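Local coordinates for interferon-activable protein 202 (Mus musculus, PDB 4L5R) that binds double-stranded DNA without sequence specificity through this first HIN-200 domain and restrains the AIM2 inflammasome, probably by sequestering cytosolic DNA, at residues L22-P27 / N36-T41; F28-G33 / S189-F194; R50-N55 / S77-I82. All coordinates share one frame; numbering follows the deposited sequence.

Interaction 1: L22-P27 / N36-T41; sequences LTATEP and NMFHAT. With NA (sodium ion), chain D.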
loop_
_atom_site.group_PDB
_atom_site.type_symbol
_atom_site.label_atom_id
_atom_site.label_comp_id
_atom_site.label_asym_id
_atom_site.label_seq_id
_atom_site.Cartn_x
_atom_site.Cartn_y
_atom_site.Cartn_z
ATOM N N LEU A 22 -11.078 -4.875 -2.440
ATOM C CA LEU A 22 -10.647 -5.056 -3.819
ATOM C C LEU A 22 -9.457 -6.021 -3.896
ATOM O O LEU A 22 -9.496 -7.010 -4.629
ATOM C CB LEU A 22 -10.297 -3.707 -4.467
ATOM C CG LEU A 22 -11.399 -2.643 -4.505
ATOM C CD1 LEU A 22 -10.962 -1.416 -5.284
ATOM C CD2 LEU A 22 -12.626 -3.253 -5.128
ATOM N N THR A 23 -8.410 -5.740 -3.130
ATOM C CA THR A 23 -7.211 -6.594 -3.137
ATOM C C THR A 23 -6.577 -6.674 -1.759
ATOM O O THR A 23 -6.829 -5.827 -0.896
ATOM C CB THR A 23 -6.136 -6.074 -4.127
ATOM O OG1 THR A 23 -5.600 -4.820 -3.669
ATOM C CG2 THR A 23 -6.715 -5.900 -5.515
ATOM N N ALA A 24 -5.741 -7.690 -1.557
ATOM C CA ALA A 24 -4.932 -7.780 -0.357
ATOM C C ALA A 24 -3.699 -8.647 -0.624
ATOM O O ALA A 24 -3.773 -9.650 -1.334
ATOM C CB ALA A 24 -5.749 -8.351 0.800
ATOM N N THR A 25 -2.571 -8.246 -0.056
ATOM C CA THR A 25 -1.324 -8.999 -0.193
ATOM C C THR A 25 -1.273 -10.099 0.846
ATOM O O THR A 25 -2.111 -10.147 1.760
ATOM C CB THR A 25 -0.102 -8.092 -0.004
ATOM O OG1 THR A 25 0.008 -7.690 1.373
ATOM C CG2 THR A 25 -0.174 -6.851 -0.927
ATOM N N GLU A 26 -0.299 -10.997 0.714
ATOM C CA GLU A 26 -0.018 -11.924 1.786
ATOM C C GLU A 26 0.567 -11.111 2.931
ATOM O O GLU A 26 1.087 -10.009 2.717
ATOM C CB GLU A 26 0.997 -12.983 1.323
ATOM C CG GLU A 26 2.279 -12.376 0.799
ATOM C CD GLU A 26 3.092 -13.336 -0.059
ATOM O OE1 GLU A 26 3.340 -13.003 -1.240
ATOM O OE2 GLU A 26 3.484 -14.412 0.443
ATOM N N PRO A 27 0.505 -11.656 4.148
ATOM C CA PRO A 27 1.174 -11.058 5.305
ATOM C C PRO A 27 2.683 -11.152 5.151
ATOM O O PRO A 27 3.172 -12.018 4.431
ATOM C CB PRO A 27 0.706 -11.937 6.470
ATOM C CG PRO A 27 -0.550 -12.570 5.977
ATOM C CD PRO A 27 -0.349 -12.793 4.532
ATOM N N ASN A 36 4.151 -8.095 11.989
ATOM C CA ASN A 36 3.640 -8.452 10.665
ATOM C C ASN A 36 2.520 -7.529 10.188
ATOM O O ASN A 36 1.951 -6.777 10.971
ATOM C CB ASN A 36 3.219 -9.922 10.590
ATOM C CG ASN A 36 2.320 -10.329 11.730
ATOM O OD1 ASN A 36 1.462 -9.562 12.166
ATOM N ND2 ASN A 36 2.517 -11.552 12.236
ATOM N N MET A 37 2.228 -7.571 8.894
ATOM C CA MET A 37 1.172 -6.729 8.328
ATOM C C MET A 37 0.829 -7.234 6.935
ATOM O O MET A 37 1.520 -8.104 6.394
ATOM C CB MET A 37 1.646 -5.274 8.237
ATOM C CG MET A 37 2.787 -5.058 7.233
ATOM S SD MET A 37 3.234 -3.311 7.018
ATOM C CE MET A 37 1.850 -2.743 6.033
ATOM N N PHE A 38 -0.234 -6.691 6.344
ATOM C CA PHE A 38 -0.474 -6.915 4.939
ATOM C C PHE A 38 -1.082 -5.641 4.366
ATOM O O PHE A 38 -1.650 -4.832 5.111
ATOM C CB PHE A 38 -1.310 -8.183 4.653
ATOM C CG PHE A 38 -2.733 -8.156 5.201
ATOM C CD1 PHE A 38 -3.763 -7.609 4.461
ATOM C CD2 PHE A 38 -3.030 -8.741 6.423
ATOM C CE1 PHE A 38 -5.081 -7.597 4.946
ATOM C CE2 PHE A 38 -4.337 -8.740 6.915
ATOM C CZ PHE A 38 -5.360 -8.167 6.169
ATOM N N HIS A 39 -0.893 -5.441 3.071
ATOM C CA HIS A 39 -1.503 -4.308 2.372
ATOM C C HIS A 39 -2.835 -4.698 1.772
ATOM O O HIS A 39 -3.045 -5.850 1.415
ATOM C CB HIS A 39 -0.592 -3.834 1.236
ATOM C CG HIS A 39 0.687 -3.236 1.713
ATOM N ND1 HIS A 39 0.754 -1.973 2.261
ATOM C CD2 HIS A 39 1.947 -3.734 1.751
ATOM C CE1 HIS A 39 2.001 -1.717 2.615
ATOM N NE2 HIS A 39 2.746 -2.769 2.311
ATOM N N ALA A 40 -3.725 -3.725 1.604
ATOM C CA ALA A 40 -4.963 -4.010 0.934
ATOM C C ALA A 40 -5.467 -2.726 0.280
ATOM O O ALA A 40 -4.970 -1.631 0.575
ATOM C CB ALA A 40 -6.001 -4.581 1.925
ATOM N N THR A 41 -6.411 -2.894 -0.641
ATOM C CA THR A 41 -7.144 -1.771 -1.262
ATOM C C THR A 41 -8.632 -2.077 -1.093
ATOM O O THR A 41 -9.070 -3.218 -1.299
ATOM C CB THR A 41 -6.800 -1.651 -2.748
ATOM O OG1 THR A 41 -5.404 -1.320 -2.887
ATOM C CG2 THR A 41 -7.614 -0.541 -3.405
HETATM NA NA NA D . 1.390 -6.741 13.701
HETATM O O HOH W 1 -3.436 -4.974 -1.888
#
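Thr25 holds OG1 between its backbone N and carbonyl carbon (chi1 70°), which turns the hydroxyl to the backbone of His39. There OG1 accepts a hydrogen bond from His39 N at 3.0 Å and donates one to Glu26 O, so one hydroxyl carries a hydrogen bond across the strands and one to its own chain. The same torsion lays Thr25 CG2 against His39 CB. Thr25 N is hydrogen-bonded to His39 O at 2.9 Å.

At the Leu22 end, Thr41 O takes two donors from the same face of its plane, Leu22 N at 2.8 Å and Thr23 N at 3.2 Å. Two residues thus face one, a classic beta bulge. Thr41 N returns a hydrogen bond to Thr23 O. The Thr23 and Thr41 side chains lie side by side, with Thr23 OG1 3.5 Å from Thr41 CB. On the other face of the sheet Ala24 CB meets Ala40 CB at 3.9 Å in a non-hydrogen-bonded pair. Phe38 CD1 lies 4.2 Å from Ala24 CB.

His39, which mediates binding to TP53BP1, sends NE2 to His192 O. Lys59 makes a cation-pi contact with Phe38. Asn36 O is a sodium ligand at 2.8 Å. Strands 22-24 and 36-41 run antiparallel, at 175°, and form a bulged beta hairpin of the first OB fold in this HIN-200 domain.

Interaction 2: F28-G33 / S189-F194; sequences FNYKEG and SGNHSF. With nucleotides of chain B.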
loop_
_atom_site.group_PDB
_atom_site.type_symbol
_atom_site.label_atom_id
_atom_site.label_comp_id
_atom_site.label_asym_id
_atom_site.label_seq_id
_atom_site.Cartn_x
_atom_site.Cartn_y
_atom_site.Cartn_z
ATOM N N PHE A 28 3.410 -10.266 5.812
ATOM C CA PHE A 28 4.857 -10.301 5.759
ATOM C C PHE A 28 5.370 -9.641 7.026
ATOM O O PHE A 28 4.679 -8.815 7.631
ATOM C CB PHE A 28 5.397 -9.604 4.495
ATOM C CG PHE A 28 4.985 -8.164 4.364
ATOM C CD1 PHE A 28 3.764 -7.823 3.787
ATOM C CD2 PHE A 28 5.811 -7.152 4.825
ATOM C CE1 PHE A 28 3.380 -6.496 3.672
ATOM C CE2 PHE A 28 5.433 -5.810 4.706
ATOM C CZ PHE A 28 4.223 -5.486 4.143
ATOM N N ASN A 29 6.561 -10.047 7.452
ATOM C CA ASN A 29 7.211 -9.421 8.593
ATOM C C ASN A 29 7.883 -8.094 8.220
ATOM O O ASN A 29 8.414 -7.939 7.125
ATOM C CB ASN A 29 8.231 -10.382 9.213
ATOM C CG ASN A 29 7.572 -11.596 9.852
ATOM O OD1 ASN A 29 6.346 -11.656 9.983
ATOM N ND2 ASN A 29 8.391 -12.567 10.262
ATOM N N TYR A 30 7.865 -7.144 9.149
ATOM C CA TYR A 30 8.604 -5.903 8.970
ATOM C C TYR A 30 9.185 -5.497 10.334
ATOM O O TYR A 30 9.075 -6.252 11.306
ATOM C CB TYR A 30 7.704 -4.812 8.352
ATOM C CG TYR A 30 6.656 -4.304 9.313
ATOM C CD1 TYR A 30 5.536 -5.067 9.616
ATOM C CD2 TYR A 30 6.816 -3.085 9.959
ATOM C CE1 TYR A 30 4.587 -4.618 10.520
ATOM C CE2 TYR A 30 5.885 -2.626 10.853
ATOM C CZ TYR A 30 4.774 -3.394 11.138
ATOM O OH TYR A 30 3.862 -2.922 12.046
ATOM N N LYS A 31 9.829 -4.334 10.410
ATOM C CA LYS A 31 10.463 -3.904 11.658
ATOM C C LYS A 31 11.494 -4.929 12.161
ATOM O O LYS A 31 11.497 -5.311 13.338
ATOM C CB LYS A 31 9.408 -3.630 12.733
ATOM C CG LYS A 31 9.796 -2.520 13.703
ATOM C CD LYS A 31 8.674 -2.208 14.691
ATOM C CE LYS A 31 9.129 -1.195 15.738
ATOM N NZ LYS A 31 8.175 -1.089 16.889
ATOM N N GLU A 32 12.366 -5.365 11.253
ATOM C CA GLU A 32 13.411 -6.343 11.560
ATOM C C GLU A 32 12.868 -7.613 12.211
ATOM O O GLU A 32 13.395 -8.077 13.224
ATOM C CB GLU A 32 14.501 -5.716 12.439
ATOM C CG GLU A 32 15.280 -4.598 11.757
ATOM N N GLY A 33 11.809 -8.163 11.628
ATOM C CA GLY A 33 11.255 -9.430 12.067
ATOM C C GLY A 33 10.342 -9.388 13.281
ATOM O O GLY A 33 9.875 -10.430 13.735
ATOM N N SER A 189 12.311 2.923 0.061
ATOM C CA SER A 189 11.509 2.100 0.945
ATOM C C SER A 189 11.350 2.761 2.312
ATOM O O SER A 189 12.178 3.589 2.712
ATOM C CB SER A 189 12.145 0.717 1.110
ATOM O OG SER A 189 13.475 0.832 1.584
ATOM N N GLY A 190 10.287 2.377 3.021
ATOM C CA GLY A 190 10.044 2.793 4.392
ATOM C C GLY A 190 9.651 1.573 5.217
ATOM O O GLY A 190 9.661 0.449 4.709
ATOM N N ASN A 191 9.292 1.765 6.482
ATOM C CA ASN A 191 9.091 0.590 7.328
ATOM C C ASN A 191 8.043 -0.373 6.778
ATOM O O ASN A 191 8.198 -1.585 6.922
ATOM C CB ASN A 191 8.852 0.946 8.794
ATOM C CG ASN A 191 7.565 1.693 9.004
ATOM O OD1 ASN A 191 7.042 2.315 8.078
ATOM N ND2 ASN A 191 7.041 1.640 10.227
ATOM N N HIS A 192 7.028 0.159 6.085
ATOM C CA HIS A 192 5.942 -0.663 5.544
ATOM C C HIS A 192 6.083 -1.093 4.083
ATOM O O HIS A 192 5.203 -1.774 3.557
ATOM C CB HIS A 192 4.582 0.057 5.698
ATOM C CG HIS A 192 4.254 0.461 7.101
ATOM N ND1 HIS A 192 3.655 1.666 7.401
ATOM C CD2 HIS A 192 4.417 -0.183 8.285
ATOM C CE1 HIS A 192 3.469 1.753 8.706
ATOM N NE2 HIS A 192 3.924 0.643 9.266
ATOM N N SER A 193 7.156 -0.700 3.401
ATOM C CA SER A 193 7.232 -0.991 1.976
ATOM C C SER A 193 7.243 -2.479 1.655
ATOM O O SER A 193 7.778 -3.301 2.412
ATOM C CB SER A 193 8.447 -0.305 1.324
ATOM O OG SER A 193 8.461 1.077 1.639
ATOM N N PHE A 194 6.642 -2.811 0.522
ATOM C CA PHE A 194 6.544 -4.181 0.050
ATOM C C PHE A 194 6.697 -4.160 -1.464
ATOM O O PHE A 194 6.108 -3.315 -2.163
ATOM C CB PHE A 194 5.181 -4.763 0.445
ATOM C CG PHE A 194 5.008 -6.224 0.114
ATOM C CD1 PHE A 194 5.519 -7.218 0.967
ATOM C CD2 PHE A 194 4.284 -6.616 -1.007
ATOM C CE1 PHE A 194 5.328 -8.563 0.672
ATOM C CE2 PHE A 194 4.089 -7.959 -1.299
ATOM C CZ PHE A 194 4.618 -8.938 -0.450
ATOM P P DT B 5 9.883 1.618 12.817
ATOM O OP1 DT B 5 8.673 0.829 12.465
ATOM O OP2 DT B 5 11.231 1.064 12.539
ATOM O "O5'" DT B 5 9.833 3.051 12.100
ATOM C "C5'" DT B 5 8.758 3.939 12.357
ATOM C "C4'" DT B 5 9.051 5.290 11.737
ATOM O "O4'" DT B 5 10.002 6.022 12.545
ATOM C "C3'" DT B 5 9.630 5.238 10.322
ATOM O "O3'" DT B 5 8.594 5.687 9.438
ATOM C "C2'" DT B 5 10.836 6.178 10.361
ATOM C "C1'" DT B 5 10.616 6.939 11.668
ATOM N N1 DT B 5 11.850 7.487 12.306
ATOM C C2 DT B 5 11.880 8.834 12.580
ATOM O O2 DT B 5 10.958 9.598 12.330
ATOM N N3 DT B 5 13.042 9.255 13.165
ATOM C C4 DT B 5 14.160 8.519 13.500
ATOM O O4 DT B 5 15.149 9.043 14.017
ATOM C C5 DT B 5 14.059 7.112 13.184
ATOM C C7 DT B 5 15.199 6.188 13.495
ATOM C C6 DT B 5 12.925 6.670 12.612
ATOM P P DG B 6 8.746 5.528 7.848
ATOM O OP1 DG B 6 7.399 5.696 7.249
ATOM O OP2 DG B 6 9.538 4.307 7.574
ATOM O "O5'" DG B 6 9.637 6.791 7.429
ATOM C "C5'" DG B 6 9.065 8.098 7.499
ATOM C "C4'" DG B 6 10.145 9.136 7.278
ATOM O "O4'" DG B 6 10.919 9.297 8.502
ATOM C "C3'" DG B 6 11.134 8.780 6.163
ATOM O "O3'" DG B 6 11.321 9.881 5.273
ATOM C "C2'" DG B 6 12.428 8.540 6.927
ATOM C "C1'" DG B 6 12.209 9.576 8.023
ATOM N N9 DG B 6 13.267 9.578 9.031
ATOM C C8 DG B 6 13.917 8.516 9.617
ATOM N N7 DG B 6 14.860 8.883 10.446
ATOM C C5 DG B 6 14.837 10.271 10.392
ATOM C C6 DG B 6 15.619 11.232 11.069
ATOM O O6 DG B 6 16.525 11.035 11.888
ATOM N N1 DG B 6 15.258 12.533 10.712
ATOM C C2 DG B 6 14.262 12.856 9.817
ATOM N N2 DG B 6 14.036 14.158 9.585
ATOM N N3 DG B 6 13.518 11.964 9.185
ATOM C C4 DG B 6 13.864 10.705 9.524
HETATM O O HOH W 2 3.837 -0.092 12.098
HETATM O O HOH W 3 10.407 -2.235 8.501
#
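Asn191 and His192 face Tyr30 from a type I beta turn, which runs from Gly190 to Ser193 and meets the end of strand 17-30 with backbone carbonyls as well as side chains. Asn191 O lies 3.6 Å from Tyr30 CB, and His192 O is at the edge of the Phe28 ring. Phe194 has CG anti to its backbone N (chi1 -175°), which carries CD1 over the centre of one face of the Phe28 ring. Phe194 CD1 is 3.4 Å from Phe28 CD1, with the rings inclined obliquely at 32°.

His192 turns the edge bearing CD2 to the face of Tyr30 in an offset edge-to-face pair, planes at 70°. Water 2 joins the tips, 2.8 Å from Tyr30 OH and 2.9 Å from His192 NE2. His192 ND1 is hydrogen-bonded to Lys52 NZ. Asn191 OD1 lies over one face of the His192 ring. Water 3 links Lys31 N to Asn191 O.

Asn191 also grips the DNA. Its backbone N is hydrogen-bonded to OP2 of DG6 of chain B at 2.8 Å, and its ND2 to OP1 of DT5 of chain B at 2.9 Å. The two segments come from the two OB folds, and their junction forms part of the DNA backbone-binding surface of the HIN domain.

Interaction 3: R50-N55 / S77-I82; sequences RVKVFN and SGILEI. With NA (sodium ion), chain D.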
loop_
_atom_site.group_PDB
_atom_site.type_symbol
_atom_site.label_atom_id
_atom_site.label_comp_id
_atom_site.label_asym_id
_atom_site.label_seq_id
_atom_site.Cartn_x
_atom_site.Cartn_y
_atom_site.Cartn_z
ATOM N N ARG A 50 -6.031 2.909 0.109
ATOM C CA ARG A 50 -5.008 1.933 0.461
ATOM C C ARG A 50 -5.145 1.685 1.949
ATOM O O ARG A 50 -5.489 2.592 2.716
ATOM C CB ARG A 50 -3.597 2.464 0.161
ATOM C CG ARG A 50 -3.412 3.042 -1.225
ATOM C CD ARG A 50 -3.495 2.008 -2.338
ATOM N NE ARG A 50 -3.218 2.636 -3.636
ATOM C CZ ARG A 50 -3.516 2.100 -4.817
ATOM N NH1 ARG A 50 -4.102 0.911 -4.873
ATOM N NH2 ARG A 50 -3.236 2.761 -5.942
ATOM N N VAL A 51 -4.849 0.458 2.359
ATOM C CA VAL A 51 -5.064 0.038 3.722
ATOM C C VAL A 51 -3.820 -0.723 4.180
ATOM O O VAL A 51 -3.234 -1.498 3.406
ATOM C CB VAL A 51 -6.280 -0.912 3.821
ATOM C CG1 VAL A 51 -6.609 -1.236 5.300
ATOM C CG2 VAL A 51 -7.493 -0.333 3.082
ATOM N N LYS A 52 -3.396 -0.456 5.410
ATOM C CA LYS A 52 -2.359 -1.261 6.052
ATOM C C LYS A 52 -2.996 -1.958 7.230
ATOM O O LYS A 52 -3.591 -1.307 8.110
ATOM C CB LYS A 52 -1.196 -0.389 6.524
ATOM C CG LYS A 52 -0.377 0.230 5.376
ATOM C CD LYS A 52 0.536 1.348 5.873
ATOM C CE LYS A 52 1.404 1.886 4.723
ATOM N NZ LYS A 52 2.371 2.897 5.217
ATOM N N VAL A 53 -2.875 -3.283 7.259
ATOM C CA VAL A 53 -3.562 -4.076 8.269
ATOM C C VAL A 53 -2.512 -4.780 9.130
ATOM O O VAL A 53 -1.609 -5.419 8.604
ATOM C CB VAL A 53 -4.520 -5.104 7.625
ATOM C CG1 VAL A 53 -5.300 -5.858 8.704
ATOM C CG2 VAL A 53 -5.485 -4.421 6.635
ATOM N N PHE A 54 -2.612 -4.622 10.442
ATOM C CA PHE A 54 -1.585 -5.107 11.364
ATOM C C PHE A 54 -2.079 -6.271 12.183
ATOM O O PHE A 54 -1.313 -6.949 12.856
ATOM C CB PHE A 54 -1.119 -3.970 12.274
ATOM C CG PHE A 54 -0.517 -2.839 11.508
ATOM C CD1 PHE A 54 0.748 -2.961 10.974
ATOM C CD2 PHE A 54 -1.232 -1.682 11.266
ATOM C CE1 PHE A 54 1.306 -1.937 10.214
ATOM C CE2 PHE A 54 -0.677 -0.646 10.513
ATOM C CZ PHE A 54 0.587 -0.771 9.995
ATOM N N ASN A 55 -3.374 -6.515 12.108
ATOM C CA ASN A 55 -3.968 -7.593 12.877
ATOM C C ASN A 55 -4.184 -8.799 11.980
ATOM O O ASN A 55 -5.070 -8.787 11.138
ATOM C CB ASN A 55 -5.283 -7.124 13.491
ATOM C CG ASN A 55 -5.959 -8.205 14.295
ATOM O OD1 ASN A 55 -5.421 -9.303 14.437
ATOM N ND2 ASN A 55 -7.143 -7.904 14.834
ATOM N N SER A 77 -2.902 10.325 6.736
ATOM C CA SER A 77 -2.819 11.061 5.478
ATOM C C SER A 77 -3.517 10.336 4.323
ATOM O O SER A 77 -2.986 10.260 3.215
ATOM C CB SER A 77 -1.355 11.346 5.127
ATOM O OG SER A 77 -0.699 12.001 6.200
ATOM N N GLY A 78 -4.705 9.802 4.586
ATOM C CA GLY A 78 -5.490 9.155 3.551
ATOM C C GLY A 78 -5.312 7.650 3.438
ATOM O O GLY A 78 -6.045 6.991 2.692
ATOM N N ILE A 79 -4.314 7.103 4.132
ATOM C CA ILE A 79 -4.125 5.662 4.165
ATOM C C ILE A 79 -4.839 5.160 5.422
ATOM O O ILE A 79 -4.642 5.698 6.502
ATOM C CB ILE A 79 -2.626 5.254 4.280
ATOM C CG1 ILE A 79 -1.756 5.983 3.246
ATOM C CG2 ILE A 79 -2.480 3.726 4.173
ATOM C CD1 ILE A 79 -1.781 5.388 1.875
ATOM N N LEU A 80 -5.672 4.144 5.278
ATOM C CA LEU A 80 -6.359 3.577 6.429
ATOM C C LEU A 80 -5.421 2.580 7.108
ATOM O O LEU A 80 -4.798 1.760 6.434
ATOM C CB LEU A 80 -7.621 2.864 5.975
ATOM C CG LEU A 80 -8.881 3.705 5.777
ATOM C CD1 LEU A 80 -8.577 5.163 5.516
ATOM C CD2 LEU A 80 -9.768 3.101 4.698
ATOM N N GLU A 81 -5.312 2.668 8.431
ATOM C CA GLU A 81 -4.471 1.745 9.199
ATOM C C GLU A 81 -5.333 1.061 10.241
ATOM O O GLU A 81 -6.120 1.709 10.943
ATOM C CB GLU A 81 -3.315 2.489 9.852
ATOM C CG GLU A 81 -2.348 3.111 8.802
ATOM C CD GLU A 81 -1.092 3.725 9.398
ATOM O OE1 GLU A 81 -0.995 3.827 10.638
ATOM O OE2 GLU A 81 -0.189 4.101 8.609
ATOM N N ILE A 82 -5.195 -0.254 10.333
ATOM C CA ILE A 82 -6.089 -1.042 11.153
ATOM C C ILE A 82 -5.266 -1.954 12.049
ATOM O O ILE A 82 -4.528 -2.805 11.558
ATOM C CB ILE A 82 -7.038 -1.876 10.288
ATOM C CG1 ILE A 82 -7.856 -0.948 9.360
ATOM C CG2 ILE A 82 -7.940 -2.781 11.195
ATOM C CD1 ILE A 82 -8.638 -1.667 8.298
HETATM NA NA NA D . 1.390 -6.741 13.701
HETATM O O HOH W 4 -5.458 5.683 0.389
HETATM O O HOH W 5 0.674 4.890 6.138
#
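The Phe54 ring meets Glu81 CB at its edge, 4.2 Å from CE2, and its plane stands at 80° to the Glu81 carboxylate. Ile82 O approaches the same ring obliquely. The ring of His192 also meets Phe54, and Met37 of strand 35-43 packs against Phe54.

Lys52 and Glu81 lie side by side on one face of the sheet. Both leave the backbone with CG anti to the carbonyl carbon (chi1 -68° and -64°) and run extended in the same direction. Their charges stay apart, with Lys52 NZ 4.4 Å from Glu81 OE2, too far for a salt bridge. Water 5 bridges these two atoms. Lys52 NZ is also held by Ser175 OG and the His192 ring, and Glu81 OE2 by Ser7 OG. The opposite charges probably stabilise each other in this buried place.

On the opposite face Val51 CG1 touches Ile82 CD1 at 3.6 Å, and Leu80 and Val53 join this apolar layer. Ile82 also packs on Ile70 of strand 67-76. At the start of the pair Ile79 CD1 rests on Arg50 CB, and water 4 joins Arg50 N to Gly78 O.

Four backbone hydrogen bonds tie the two segments, including Lys52 N to Leu80 O at 2.8 Å and Phe54 N to Ile82 O at 2.9 Å. Phe54 O binds the sodium ion. This is a parallel strand pair within the curled, mixed sheet of an OB fold.

Overall arrangement
Interactions 1 and 3 lie in one sheet, their centres 10 Å apart. Strands 35-43 and 48-53 join them, with Ala40 O to Val51 N at 2.7 Å and Phe38 O to Val53 N at 2.9 Å. Both supply a carbonyl to the sodium ion. Interaction 2 continues strand 17-30 of interaction 1 and brings in the loop of the second OB fold. His192 of that loop ties all three together: His192 O is 2.9 Å from His39 NE2, and His192 ND1 is 2.8 Å from Lys52 NZ. Interaction 2 touches the DNA directly. The nearest atom of interaction 3 is about 6 Å from the bound DNA. For interaction 1 the nearest atom is about 9 Å from the DNA.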